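PDB 2VP8: inactive dihydropteroate synthase 2 from Mycobacterium tuberculosis, which appears to lack dihydropteroate synthase activity, probably binds the pterin pyrophosphate substrate only very weakly and seems able to bind the inhibitor dapsone. Local coordinates for residues Q128-A133 with P153-E158. Numbering follows the deposited sequence.
Sequences QVAKAA and PEVAAE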
loop_
_atom_site.group_PDB
_atom_site.type_symbol
_atom_site.label_atom_id
_atom_site.label_comp_id
_atom_site.label_asym_id
_atom_site.label_seq_id
_atom_site.Cartn_x
_atom_site.Cartn_y
_atom_site.Cartn_z
ATOM N N GLN B 128 -27.924 -22.762 -12.624
ATOM C CA GLN B 128 -28.431 -23.935 -11.914
ATOM C C GLN B 128 -27.671 -24.134 -10.598
ATOM O O GLN B 128 -28.268 -24.449 -9.565
ATOM C CB GLN B 128 -28.326 -25.195 -12.788
ATOM C CG GLN B 128 -29.173 -25.177 -14.065
ATOM C CD GLN B 128 -29.250 -26.541 -14.749
ATOM O OE1 GLN B 128 -28.633 -27.510 -14.304
ATOM N NE2 GLN B 128 -30.016 -26.618 -15.838
ATOM N N VAL B 129 -26.356 -23.930 -10.648
ATOM C CA VAL B 129 -25.490 -24.083 -9.481
ATOM C C VAL B 129 -25.773 -22.996 -8.444
ATOM O O VAL B 129 -25.865 -23.281 -7.249
ATOM C CB VAL B 129 -23.995 -24.084 -9.878
ATOM C CG1 VAL B 129 -23.121 -24.339 -8.673
ATOM C CG2 VAL B 129 -23.723 -25.140 -10.931
ATOM N N ALA B 130 -25.925 -21.762 -8.911
ATOM C CA ALA B 130 -26.252 -20.635 -8.044
ATOM C C ALA B 130 -27.611 -20.798 -7.379
ATOM O O ALA B 130 -27.792 -20.393 -6.229
ATOM C CB ALA B 130 -26.204 -19.335 -8.821
ATOM N N LYS B 131 -28.554 -21.394 -8.109
ATOM C CA LYS B 131 -29.907 -21.630 -7.614
ATOM C C LYS B 131 -29.892 -22.430 -6.309
ATOM O O LYS B 131 -30.369 -21.952 -5.277
ATOM C CB LYS B 131 -30.750 -22.341 -8.679
ATOM C CG LYS B 131 -32.257 -22.132 -8.543
ATOM C CD LYS B 131 -33.042 -22.915 -9.592
ATOM C CE LYS B 131 -34.525 -22.560 -9.554
ATOM N NZ LYS B 131 -35.358 -23.543 -10.300
ATOM N N ALA B 132 -29.317 -23.630 -6.356
ATOM C CA ALA B 132 -29.268 -24.512 -5.193
ATOM C C ALA B 132 -28.404 -23.943 -4.075
ATOM O O ALA B 132 -28.661 -24.201 -2.896
ATOM C CB ALA B 132 -28.780 -25.887 -5.589
ATOM N N ALA B 133 -27.386 -23.170 -4.450
ATOM C CA ALA B 133 -26.461 -22.581 -3.487
ATOM C C ALA B 133 -27.141 -21.497 -2.657
ATOM O O ALA B 133 -26.933 -21.418 -1.446
ATOM C CB ALA B 133 -25.242 -22.031 -4.190
ATOM N N PRO B 153 -28.818 -13.192 -13.373
ATOM C CA PRO B 153 -29.473 -12.140 -12.586
ATOM C C PRO B 153 -30.879 -12.532 -12.127
ATOM O O PRO B 153 -31.273 -12.190 -11.012
ATOM C CB PRO B 153 -29.533 -10.957 -13.560
ATOM C CG PRO B 153 -28.458 -11.225 -14.552
ATOM C CD PRO B 153 -28.465 -12.709 -14.721
ATOM N N GLU B 154 -31.616 -13.245 -12.981
ATOM C CA GLU B 154 -32.932 -13.779 -12.620
ATOM C C GLU B 154 -32.862 -14.586 -11.325
ATOM O O GLU B 154 -33.701 -14.416 -10.440
ATOM C CB GLU B 154 -33.513 -14.644 -13.749
ATOM C CG GLU B 154 -34.828 -14.141 -14.356
ATOM C CD GLU B 154 -34.640 -13.159 -15.507
ATOM O OE1 GLU B 154 -34.086 -12.033 -15.250
ATOM O OE2 GLU B 154 -35.072 -13.500 -16.668
ATOM N N VAL B 155 -31.849 -15.444 -11.217
ATOM C CA VAL B 155 -31.665 -16.301 -10.046
ATOM C C VAL B 155 -31.475 -15.476 -8.770
ATOM O O VAL B 155 -32.153 -15.711 -7.768
ATOM C CB VAL B 155 -30.477 -17.276 -10.231
ATOM C CG1 VAL B 155 -30.314 -18.179 -9.004
ATOM C CG2 VAL B 155 -30.653 -18.111 -11.487
ATOM N N ALA B 156 -30.561 -14.508 -8.818
ATOM C CA ALA B 156 -30.314 -13.612 -7.689
ATOM C C ALA B 156 -31.584 -12.897 -7.252
ATOM O O ALA B 156 -31.846 -12.765 -6.058
ATOM C CB ALA B 156 -29.237 -12.599 -8.044
ATOM N N ALA B 157 -32.365 -12.450 -8.233
ATOM C CA ALA B 157 -33.602 -11.718 -7.996
ATOM C C ALA B 157 -34.623 -12.559 -7.227
ATOM O O ALA B 157 -35.160 -12.114 -6.213
ATOM C CB ALA B 157 -34.186 -11.245 -9.320
ATOM N N GLU B 158 -34.870 -13.774 -7.714
ATOM C CA GLU B 158 -35.826 -14.705 -7.114
ATOM C C GLU B 158 -35.489 -15.058 -5.658
ATOM O O GLU B 158 -36.368 -15.091 -4.795
ATOM C CB GLU B 158 -35.912 -15.973 -7.971
ATOM C CG GLU B 158 -36.682 -17.143 -7.347
ATOM C CD GLU B 158 -36.817 -18.332 -8.296
ATOM O OE1 GLU B 158 -36.118 -18.290 -9.382
ATOM O OE2 GLU B 158 -37.624 -19.307 -7.959
#
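Val-155 packs its CG1 methyl against the backbone of Ala-130 and Lys-131. The contact joins helix 127-136 to helix 152-159, two successive outer helices of the TIM barrel, and between them the chain passes through the inner strand 140-142. The methyl meets the helix wall itself. CG1 of Val-155 lies 3.7 Å from CA of Lys-131 and 3.8 Å from N of Lys-131. It is also 4.1 Å from C of Ala-130. Side chains approach it less closely, with CB of Lys-131 4.2 Å and CB of Ala-130 4.3 Å from CG1 of Val-155. Val-155 holds CG1 anti to its backbone N (chi1 -179°), which carries this methyl across to the other helix.

On the inner side the packing is buried. Ala-130 touches Ile-141 of strand 140-142 and Thr-124. It also touches Met-152, at the start of helix 152-159, which extends the contact between the helices. Ala-156, facing away from helix 127-136, rests on Ile-141 too, so both helices sit over the same strand. The outer side is looser and open to solvent. There Lys-131 stretches out, its CG anti to the backbone N (chi1 -156°) and the chain extended beyond. Its side chain also meets the partner helix at Phe-159. NZ of Lys-131 stays 5.3 Å from OE2 of Glu-158, too far for a salt bridge. The opposite charges may still attract each other weakly.

The two segments bury just 152 Å² between them. The chemistry is one valine methyl set against a helix backbone and the CB atoms of Ala-130 and Lys-131, which implies van der Waals packing with at most a weak electrostatic contribution.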